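Long-range contacts in Polyphosphate:AMP phosphotransferase (PDB 3CZP), which uses inorganic polyphosphate as phosphate donor to convert AMP to ADP, and less efficiently GMP to GDP, in a magnesium-dependent reaction: residues V44-N49 against F150-H155; Q284-G289 against T485-I490; A412-T417 against E471-R476. One frame throughout, in Å; residues are numbered along the deposited sequence.

Contact 1: V44-N49 against F150-H155; sequences VIILIN and FKFWFH
Five backbone hydrogen bonds join strand 44-49 to strand 150-155, and their alternation establishes a parallel pairing. Phe150 N gives its hydrogen to Ile45 O at 2.8 Å, nearly along the C=O axis, and Leu47 N returns a bond to Phe150 O that is almost straight (173° at the hydrogen). Phe152 N to Leu47 O and Phe154 N to Asn49 O continue the pattern. The most bent member is Asn49 N to Phe152 O, 3.0 Å with 139° at the hydrogen.

On the face carrying Ile46 and Ile48, the three phenylalanines share one chi1 setting, CG beside the backbone N and anti to the carbonyl carbon, so their rings repeat along the strand. Val44 CG1 lies at the edge of the Phe150 ring, 4.0 Å from CE2. Ile46 CG2 meets the Phe152 ring in its plane, 3.9 Å from CD2, and Ile48 CD1 reaches the edge of Phe154, 4.0 Å from CE2. Asn49 O also lies in the plane of the Phe154 ring, 3.5 Å from CD2. Lys56 and Val60 of helix 56-66 pack on Ile48.

On the opposite face, with Leu47, Asn49 and Lys151, Leu47 CD1 runs alongside the aliphatic part of Lys151, 3.9 Å from CG. The Lys151 chain bends at chi3 (-104°), and its NZ forms a salt bridge with Glu139 and hydrogen bonds with Tyr111 and the carbonyl of Thr203, while Asn49 OD1 accepts from Asn109 ND2. On one face the side chains that meet across the pair are thus all apolar, whereas the other buries an ammonium group whose partners outside the two strands would offset the cost of its charge.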
loop_
_atom_site.group_PDB
_atom_site.type_symbol
_atom_site.label_atom_id
_atom_site.label_comp_id
_atom_site.label_asym_id
_atom_site.label_seq_id
_atom_site.Cartn_x
_atom_site.Cartn_y
_atom_site.Cartn_z
ATOM N N VAL A 44 -16.080 9.205 -3.035
ATOM C CA VAL A 44 -17.355 8.678 -3.433
ATOM C C VAL A 44 -17.295 7.160 -3.527
ATOM O O VAL A 44 -16.417 6.629 -4.131
ATOM C CB VAL A 44 -17.814 9.268 -4.776
ATOM C CG1 VAL A 44 -19.181 8.637 -5.206
ATOM C CG2 VAL A 44 -17.953 10.722 -4.617
ATOM N N ILE A 45 -18.213 6.485 -2.824
ATOM C CA ILE A 45 -18.273 5.045 -2.869
ATOM C C ILE A 45 -19.638 4.608 -3.356
ATOM O O ILE A 45 -20.664 5.065 -2.837
ATOM C CB ILE A 45 -18.000 4.404 -1.460
ATOM C CG1 ILE A 45 -16.669 4.920 -0.943
ATOM C CG2 ILE A 45 -18.171 2.779 -1.536
ATOM C CD1 ILE A 45 -16.426 4.662 0.603
ATOM N N ILE A 46 -19.633 3.712 -4.324
ATOM C CA ILE A 46 -20.843 3.186 -4.933
ATOM C C ILE A 46 -20.857 1.662 -4.812
ATOM O O ILE A 46 -19.984 1.009 -5.296
ATOM C CB ILE A 46 -20.952 3.586 -6.449
ATOM C CG1 ILE A 46 -20.835 5.127 -6.657
ATOM C CG2 ILE A 46 -22.184 2.975 -7.074
ATOM C CD1 ILE A 46 -20.600 5.555 -8.180
ATOM N N LEU A 47 -21.844 1.140 -4.084
ATOM C CA LEU A 47 -22.088 -0.311 -3.967
ATOM C C LEU A 47 -23.135 -0.770 -4.965
ATOM O O LEU A 47 -24.154 -0.112 -5.179
ATOM C CB LEU A 47 -22.491 -0.683 -2.563
ATOM C CG LEU A 47 -21.695 -0.107 -1.360
ATOM C CD1 LEU A 47 -22.246 -0.707 -0.028
ATOM C CD2 LEU A 47 -20.189 -0.227 -1.532
ATOM N N ILE A 48 -22.854 -1.917 -5.563
ATOM C CA ILE A 48 -23.625 -2.493 -6.666
ATOM C C ILE A 48 -24.022 -3.872 -6.218
ATOM O O ILE A 48 -23.149 -4.675 -5.920
ATOM C CB ILE A 48 -22.791 -2.538 -8.034
ATOM C CG1 ILE A 48 -22.328 -1.124 -8.410
ATOM C CG2 ILE A 48 -23.561 -3.243 -9.133
ATOM C CD1 ILE A 48 -23.458 -0.115 -8.733
ATOM N N ASN A 49 -25.330 -4.097 -6.124
ATOM C CA ASN A 49 -25.927 -5.286 -5.590
ATOM C C ASN A 49 -27.272 -5.587 -6.254
ATOM O O ASN A 49 -27.762 -4.765 -7.025
ATOM C CB ASN A 49 -26.176 -5.058 -4.103
ATOM C CG ASN A 49 -24.864 -5.030 -3.253
ATOM O OD1 ASN A 49 -24.420 -3.951 -2.839
ATOM N ND2 ASN A 49 -24.278 -6.213 -2.983
ATOM N N PHE A 150 -23.287 5.749 -2.000
ATOM C CA PHE A 150 -24.476 5.315 -2.719
ATOM C C PHE A 150 -24.592 3.791 -2.639
ATOM O O PHE A 150 -23.586 3.095 -2.818
ATOM C CB PHE A 150 -24.336 5.689 -4.199
ATOM C CG PHE A 150 -24.324 7.164 -4.465
ATOM C CD1 PHE A 150 -25.534 7.858 -4.709
ATOM C CD2 PHE A 150 -23.119 7.861 -4.572
ATOM C CE1 PHE A 150 -25.510 9.208 -5.011
ATOM C CE2 PHE A 150 -23.116 9.206 -4.837
ATOM C CZ PHE A 150 -24.303 9.880 -5.050
ATOM N N LYS A 151 -25.802 3.250 -2.437
ATOM C CA LYS A 151 -26.029 1.800 -2.550
ATOM C C LYS A 151 -27.199 1.497 -3.536
ATOM O O LYS A 151 -28.331 1.915 -3.329
ATOM C CB LYS A 151 -26.305 1.180 -1.187
ATOM C CG LYS A 151 -25.339 1.603 -0.096
ATOM C CD LYS A 151 -25.601 0.869 1.141
ATOM C CE LYS A 151 -26.328 1.728 2.168
ATOM N NZ LYS A 151 -26.590 0.855 3.208
ATOM N N PHE A 152 -26.915 0.721 -4.572
ATOM C CA PHE A 152 -27.899 0.437 -5.570
ATOM C C PHE A 152 -28.188 -1.026 -5.558
ATOM O O PHE A 152 -27.275 -1.872 -5.650
ATOM C CB PHE A 152 -27.470 0.895 -6.979
ATOM C CG PHE A 152 -27.328 2.357 -7.128
ATOM C CD1 PHE A 152 -28.428 3.180 -7.319
ATOM C CD2 PHE A 152 -26.063 2.938 -7.124
ATOM C CE1 PHE A 152 -28.247 4.553 -7.469
ATOM C CE2 PHE A 152 -25.885 4.302 -7.320
ATOM C CZ PHE A 152 -26.949 5.098 -7.463
ATOM N N TRP A 153 -29.471 -1.315 -5.461
ATOM C CA TRP A 153 -30.004 -2.645 -5.612
ATOM C C TRP A 153 -30.784 -2.745 -6.924
ATOM O O TRP A 153 -31.863 -2.189 -7.064
ATOM C CB TRP A 153 -30.919 -2.982 -4.419
ATOM C CG TRP A 153 -31.607 -4.345 -4.538
ATOM C CD1 TRP A 153 -32.641 -4.660 -5.335
ATOM C CD2 TRP A 153 -31.279 -5.527 -3.824
ATOM N NE1 TRP A 153 -32.965 -5.988 -5.206
ATOM C CE2 TRP A 153 -32.143 -6.536 -4.264
ATOM C CE3 TRP A 153 -30.322 -5.841 -2.861
ATOM C CZ2 TRP A 153 -32.124 -7.803 -3.730
ATOM C CZ3 TRP A 153 -30.294 -7.130 -2.354
ATOM C CH2 TRP A 153 -31.175 -8.074 -2.779
ATOM N N PHE A 154 -30.204 -3.462 -7.873
ATOM C CA PHE A 154 -30.778 -3.738 -9.170
ATOM C C PHE A 154 -31.756 -4.899 -9.053
ATOM O O PHE A 154 -31.361 -6.016 -8.646
ATOM C CB PHE A 154 -29.660 -4.085 -10.165
ATOM C CG PHE A 154 -28.788 -2.904 -10.511
ATOM C CD1 PHE A 154 -28.976 -2.199 -11.693
ATOM C CD2 PHE A 154 -27.835 -2.430 -9.609
ATOM C CE1 PHE A 154 -28.223 -1.072 -11.973
ATOM C CE2 PHE A 154 -27.039 -1.315 -9.923
ATOM C CZ PHE A 154 -27.236 -0.650 -11.082
ATOM N N HIS A 155 -33.022 -4.642 -9.371
ATOM C CA HIS A 155 -34.072 -5.596 -9.098
ATOM C C HIS A 155 -34.713 -6.200 -10.345
ATOM O O HIS A 155 -34.923 -5.511 -11.329
ATOM C CB HIS A 155 -35.198 -4.928 -8.320
ATOM C CG HIS A 155 -36.125 -5.909 -7.706
ATOM N ND1 HIS A 155 -35.694 -6.892 -6.841
ATOM C CD2 HIS A 155 -37.455 -6.102 -7.866
ATOM C CE1 HIS A 155 -36.727 -7.622 -6.466
ATOM N NE2 HIS A 155 -37.804 -7.167 -7.083
#

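Contact 2: Q284-G289 against T485-I490; sequences QARLAG and TINDAI
Arg286 CG stands anti to the backbone N (chi1 -172°), and the chain stays extended to NE, carrying the guanidinium across to helix 485-490. The backbone of that helix points Asn487 CB at this group, and chi1 sets Asn487 CG beside the backbone N, turning the amide toward Leu287 and Glu283. Asn487 CB sits over the centre of one guanidinium face, 3.4 Å from Arg286 CZ. At the edge, Arg286 NH2 forms a salt bridge with Asp488 OD1 at 2.9 Å, using the anti lone pair of the oxygen, with carboxylate and guanidinium planes 53° apart. A water donates to the same OD1 and makes a weak bond with Arg286 NH1. Glu491 binds NE and Glu283 binds NH1, so three carboxylates surround the cation, which probably remains charged. Asn487 ND2 also bonds to Glu283, while Asn487 OD1 rests against Leu287 CB at 3.1 Å.

Deeper in, Leu287 CG is likewise anti to N, and CD1 touches Ile486 CG2 at 3.8 Å and Ile490 CD1 at 3.7 Å. The short helix axes approach to 9.5 Å, with 34° between their N-to-C directions. Leu483 and Leu290 extend the apolar seam between helices 273-292 and 475-496, and Ile486 reaches Phe409 of strand 404-412, placing the second helix directly on the parallel sheet.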
loop_
_atom_site.group_PDB
_atom_site.type_symbol
_atom_site.label_atom_id
_atom_site.label_comp_id
_atom_site.label_asym_id
_atom_site.label_seq_id
_atom_site.Cartn_x
_atom_site.Cartn_y
_atom_site.Cartn_z
ATOM N N GLN A 284 10.561 -12.975 29.511
ATOM C CA GLN A 284 11.094 -13.016 28.154
ATOM C C GLN A 284 11.107 -14.460 27.591
ATOM O O GLN A 284 10.642 -14.679 26.454
ATOM C CB GLN A 284 12.467 -12.364 28.111
ATOM C CG GLN A 284 12.409 -10.841 28.325
ATOM C CD GLN A 284 13.777 -10.205 28.379
ATOM O OE1 GLN A 284 14.740 -10.824 28.844
ATOM N NE2 GLN A 284 13.880 -8.958 27.886
ATOM N N ALA A 285 11.561 -15.434 28.386
ATOM C CA ALA A 285 11.516 -16.872 28.001
ATOM C C ALA A 285 10.086 -17.371 27.781
ATOM O O ALA A 285 9.810 -18.188 26.865
ATOM C CB ALA A 285 12.227 -17.733 29.080
ATOM N N ARG A 286 9.174 -16.894 28.634
ATOM C CA ARG A 286 7.768 -17.311 28.588
ATOM C C ARG A 286 7.171 -16.773 27.299
ATOM O O ARG A 286 6.521 -17.509 26.571
ATOM C CB ARG A 286 7.013 -16.764 29.808
ATOM C CG ARG A 286 5.595 -17.273 29.974
ATOM C CD ARG A 286 5.006 -16.694 31.222
ATOM N NE ARG A 286 3.546 -16.749 31.254
ATOM C CZ ARG A 286 2.790 -15.902 31.947
ATOM N NH1 ARG A 286 3.336 -14.902 32.632
ATOM N NH2 ARG A 286 1.476 -16.022 31.934
ATOM N N LEU A 287 7.445 -15.505 26.991
ATOM C CA LEU A 287 6.965 -14.907 25.726
ATOM C C LEU A 287 7.539 -15.638 24.523
ATOM O O LEU A 287 6.795 -15.966 23.628
ATOM C CB LEU A 287 7.281 -13.409 25.606
ATOM C CG LEU A 287 6.864 -12.763 24.249
ATOM C CD1 LEU A 287 5.359 -12.845 24.070
ATOM C CD2 LEU A 287 7.307 -11.349 24.147
ATOM N N ALA A 288 8.841 -15.908 24.501
ATOM C CA ALA A 288 9.438 -16.597 23.370
ATOM C C ALA A 288 8.735 -17.952 23.158
ATOM O O ALA A 288 8.473 -18.381 22.026
ATOM C CB ALA A 288 10.907 -16.798 23.619
ATOM N N GLY A 289 8.416 -18.633 24.251
ATOM C CA GLY A 289 7.850 -19.974 24.131
ATOM C C GLY A 289 6.418 -19.925 23.665
ATOM O O GLY A 289 5.976 -20.776 22.901
ATOM N N THR A 485 1.783 -9.207 31.237
ATOM C CA THR A 485 0.465 -8.997 30.672
ATOM C C THR A 485 0.312 -9.589 29.282
ATOM O O THR A 485 -0.707 -10.249 28.965
ATOM C CB THR A 485 0.101 -7.515 30.585
ATOM O OG1 THR A 485 0.190 -6.900 31.876
ATOM C CG2 THR A 485 -1.341 -7.358 30.028
ATOM N N ILE A 486 1.267 -9.300 28.422
ATOM C CA ILE A 486 1.296 -9.917 27.113
ATOM C C ILE A 486 1.170 -11.433 27.247
ATOM O O ILE A 486 0.289 -12.022 26.657
ATOM C CB ILE A 486 2.545 -9.508 26.307
ATOM C CG1 ILE A 486 2.448 -8.014 25.935
ATOM C CG2 ILE A 486 2.691 -10.298 25.013
ATOM C CD1 ILE A 486 3.742 -7.502 25.387
ATOM N N ASN A 487 2.041 -12.035 28.049
ATOM C CA ASN A 487 2.061 -13.459 28.280
ATOM C C ASN A 487 0.754 -13.986 28.859
ATOM O O ASN A 487 0.267 -15.024 28.407
ATOM C CB ASN A 487 3.213 -13.828 29.254
ATOM C CG ASN A 487 4.629 -13.604 28.645
ATOM O OD1 ASN A 487 4.791 -13.565 27.429
ATOM N ND2 ASN A 487 5.649 -13.489 29.510
ATOM N N ASP A 488 0.209 -13.305 29.882
ATOM C CA ASP A 488 -1.123 -13.706 30.436
ATOM C C ASP A 488 -2.197 -13.693 29.311
ATOM O O ASP A 488 -3.056 -14.574 29.253
ATOM C CB ASP A 488 -1.612 -12.757 31.551
ATOM C CG ASP A 488 -0.821 -12.864 32.823
ATOM O OD1 ASP A 488 -0.033 -13.826 32.987
ATOM O OD2 ASP A 488 -1.012 -11.960 33.685
ATOM N N ALA A 489 -2.156 -12.673 28.446
ATOM C CA ALA A 489 -3.145 -12.535 27.359
ATOM C C ALA A 489 -3.059 -13.659 26.300
ATOM O O ALA A 489 -4.073 -14.181 25.860
ATOM C CB ALA A 489 -3.076 -11.133 26.700
ATOM N N ILE A 490 -1.854 -14.033 25.898
ATOM C CA ILE A 490 -1.649 -15.181 24.973
ATOM C C ILE A 490 -2.089 -16.503 25.622
ATOM O O ILE A 490 -2.828 -17.267 25.023
ATOM C CB ILE A 490 -0.179 -15.315 24.516
ATOM C CG1 ILE A 490 0.302 -14.058 23.762
ATOM C CG2 ILE A 490 -0.009 -16.535 23.627
ATOM C CD1 ILE A 490 1.852 -13.993 23.524
HETATM O O HOH W 1 1.297 -14.509 35.403
#

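Contact 3: A412-T417 against E471-R476; sequences AIDKQT and EANDKR
Glu471 ends strand 467-471 and pairs in parallel with Ala412, their CA atoms 5.3 Å apart; its OE1 is taken by a salt bridge to Lys481. Ala472 follows with the last backbone bond of the pairing, its N donating to Ala412 O at 2.7 Å nearly along the C=O axis. Its CB touches Ile413 CG2 at 3.8 Å. The Ile413 CG1 branch takes the crowded position between the backbone N and carbonyl carbon (chi1 64°), leaving CG2 beside the backbone N to meet Ala472.

Asn473 is the hub, gripping the turn of 412-417 with both ends of its amide. OD1 accepts from Asp414 N at 3.1 Å, in the carbonyl plane and on a lone pair. ND2 donates to Asp414 OD2 at 2.9 Å; the oxygen lies close to the amide plane, but the nitrogen stands 66° out of the carboxylate plane, and the two planes are 68° apart. Using both amide ends fixes the flip of the group. Thr417 OG1 lies 3.4 Å from Asn473 CG and covers the amide without a hydrogen bond to it.

The partner carboxylate is itself held: Asp414, also in the crowded chi1 position, is the N-cap of helix 415-427. Its OD1 accepts from Thr417 N at 2.8 Å and from Thr417 OG1, so its two oxygens divide the work between helix cap and amide.

Asp474 turns away from 412-417 and is the N-cap of helix 475-496, its OD2 accepting from Phe477 N and Leu271 N. Two neighbouring parallel strands therefore end together, each leading into an N-capped helix, an arrangement typical of the C-terminal sheet edge of a P-loop-type alpha/beta fold such as PPK2.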
loop_
_atom_site.group_PDB
_atom_site.type_symbol
_atom_site.label_atom_id
_atom_site.label_comp_id
_atom_site.label_asym_id
_atom_site.label_seq_id
_atom_site.Cartn_x
_atom_site.Cartn_y
_atom_site.Cartn_z
ATOM N N ALA A 412 1.757 5.010 33.257
ATOM C CA ALA A 412 1.449 6.159 34.100
ATOM C C ALA A 412 2.671 6.540 34.944
ATOM O O ALA A 412 3.281 5.685 35.579
ATOM C CB ALA A 412 0.227 5.851 34.976
ATOM N N ILE A 413 3.024 7.829 34.928
ATOM C CA ILE A 413 4.031 8.366 35.830
ATOM C C ILE A 413 3.457 9.639 36.447
ATOM O O ILE A 413 2.473 10.195 35.910
ATOM C CB ILE A 413 5.423 8.680 35.161
ATOM C CG1 ILE A 413 5.336 9.768 34.107
ATOM C CG2 ILE A 413 6.129 7.415 34.605
ATOM C CD1 ILE A 413 6.691 9.976 33.313
ATOM N N ASP A 414 4.044 10.110 37.558
ATOM C CA ASP A 414 3.590 11.382 38.137
ATOM C C ASP A 414 4.390 12.557 37.577
ATOM O O ASP A 414 5.359 12.352 36.813
ATOM C CB ASP A 414 3.525 11.352 39.666
ATOM C CG ASP A 414 4.854 11.019 40.317
ATOM O OD1 ASP A 414 5.884 11.458 39.774
ATOM O OD2 ASP A 414 4.849 10.323 41.376
ATOM N N LYS A 415 3.941 13.774 37.897
ATOM C CA LYS A 415 4.515 15.004 37.305
ATOM C C LYS A 415 5.961 15.174 37.729
ATOM O O LYS A 415 6.800 15.663 36.970
ATOM C CB LYS A 415 3.753 16.261 37.782
ATOM C CG LYS A 415 2.267 16.335 37.470
ATOM C CD LYS A 415 1.674 17.646 38.034
ATOM C CE LYS A 415 0.171 17.584 38.307
ATOM N NZ LYS A 415 -0.274 18.864 39.006
ATOM N N GLN A 416 6.203 14.780 38.976
ATOM C CA GLN A 416 7.483 14.886 39.644
ATOM C C GLN A 416 8.501 13.956 38.991
ATOM O O GLN A 416 9.626 14.360 38.733
ATOM C CB GLN A 416 7.331 14.552 41.154
ATOM C CG GLN A 416 6.548 15.613 42.060
ATOM C CD GLN A 416 5.006 15.440 42.032
ATOM O OE1 GLN A 416 4.469 14.648 41.263
ATOM N NE2 GLN A 416 4.315 16.173 42.878
ATOM N N THR A 417 8.095 12.720 38.720
ATOM C CA THR A 417 8.939 11.736 37.989
ATOM C C THR A 417 9.171 12.123 36.519
ATOM O O THR A 417 10.279 11.978 35.980
ATOM C CB THR A 417 8.323 10.324 38.066
ATOM O OG1 THR A 417 8.418 9.862 39.416
ATOM C CG2 THR A 417 9.021 9.339 37.130
ATOM N N GLU A 471 1.938 1.103 36.276
ATOM C CA GLU A 471 2.555 2.039 37.248
ATOM C C GLU A 471 4.017 2.137 36.829
ATOM O O GLU A 471 4.777 1.179 36.986
ATOM C CB GLU A 471 2.453 1.498 38.675
ATOM C CG GLU A 471 1.040 1.316 39.239
ATOM C CD GLU A 471 0.344 0.027 38.780
ATOM O OE1 GLU A 471 0.859 -0.711 37.909
ATOM O OE2 GLU A 471 -0.747 -0.219 39.295
ATOM N N ALA A 472 4.399 3.261 36.235
ATOM C CA ALA A 472 5.637 3.321 35.433
ATOM C C ALA A 472 6.747 4.187 36.004
ATOM O O ALA A 472 7.818 4.295 35.412
ATOM C CB ALA A 472 5.286 3.750 33.994
ATOM N N ASN A 473 6.547 4.738 37.204
ATOM C CA ASN A 473 7.589 5.505 37.874
ATOM C C ASN A 473 8.914 4.722 38.032
ATOM O O ASN A 473 9.976 5.329 38.048
ATOM C CB ASN A 473 7.144 5.955 39.283
ATOM C CG ASN A 473 6.314 7.234 39.285
ATOM O OD1 ASN A 473 5.937 7.728 38.241
ATOM N ND2 ASN A 473 6.014 7.768 40.505
ATOM N N ASP A 474 8.799 3.402 38.242
ATOM C CA ASP A 474 9.919 2.472 38.328
ATOM C C ASP A 474 9.935 1.674 37.050
ATOM O O ASP A 474 9.039 0.857 36.800
ATOM C CB ASP A 474 9.780 1.505 39.531
ATOM C CG ASP A 474 10.965 0.543 39.643
ATOM O OD1 ASP A 474 12.105 1.021 39.730
ATOM O OD2 ASP A 474 10.783 -0.691 39.611
ATOM N N LYS A 475 10.927 1.941 36.214
ATOM C CA LYS A 475 11.092 1.254 34.926
ATOM C C LYS A 475 11.099 -0.267 35.034
ATOM O O LYS A 475 10.578 -0.966 34.151
ATOM C CB LYS A 475 12.370 1.731 34.207
ATOM C CG LYS A 475 12.181 3.009 33.359
ATOM C CD LYS A 475 13.465 3.933 33.398
ATOM C CE LYS A 475 13.325 5.132 32.469
ATOM N NZ LYS A 475 14.641 5.737 32.137
ATOM N N ARG A 476 11.692 -0.785 36.105
ATOM C CA ARG A 476 11.882 -2.214 36.246
ATOM C C ARG A 476 10.539 -2.912 36.423
ATOM O O ARG A 476 10.257 -3.934 35.777
ATOM C CB ARG A 476 12.799 -2.493 37.426
ATOM C CG ARG A 476 14.204 -1.974 37.258
ATOM C CD ARG A 476 15.056 -2.385 38.425
ATOM N NE ARG A 476 16.466 -2.225 38.108
ATOM C CZ ARG A 476 17.303 -1.388 38.703
ATOM N NH1 ARG A 476 16.927 -0.620 39.726
ATOM N NH2 ARG A 476 18.567 -1.351 38.303
#

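Contact 1 belongs to the N-terminal PPK2 domain, which seems to be catalytically inactive, whereas contacts 2 and 3 share the second domain; the centres of contacts 1 and 2 are about 46 Å apart, on opposite sides of the chain's centre. Each domain has a parallel sheet of strand order 2-3-1-4-5. Contact 1 joins the middle strand 44-50 to its neighbour 148-155 and is wholly buried; contact 2 is mostly buried, with Asp488 exposed at its charged margin; contact 3, at the ends of strands 404-412 and 467-471, is partly buried. Contacts 2 and 3 both use helix 475-496. Backbone bonds and apolar rings dominate contact 1, a salt bridge over an aliphatic seam contact 2, and an amide-carboxylate bond beside helix N-caps contact 3.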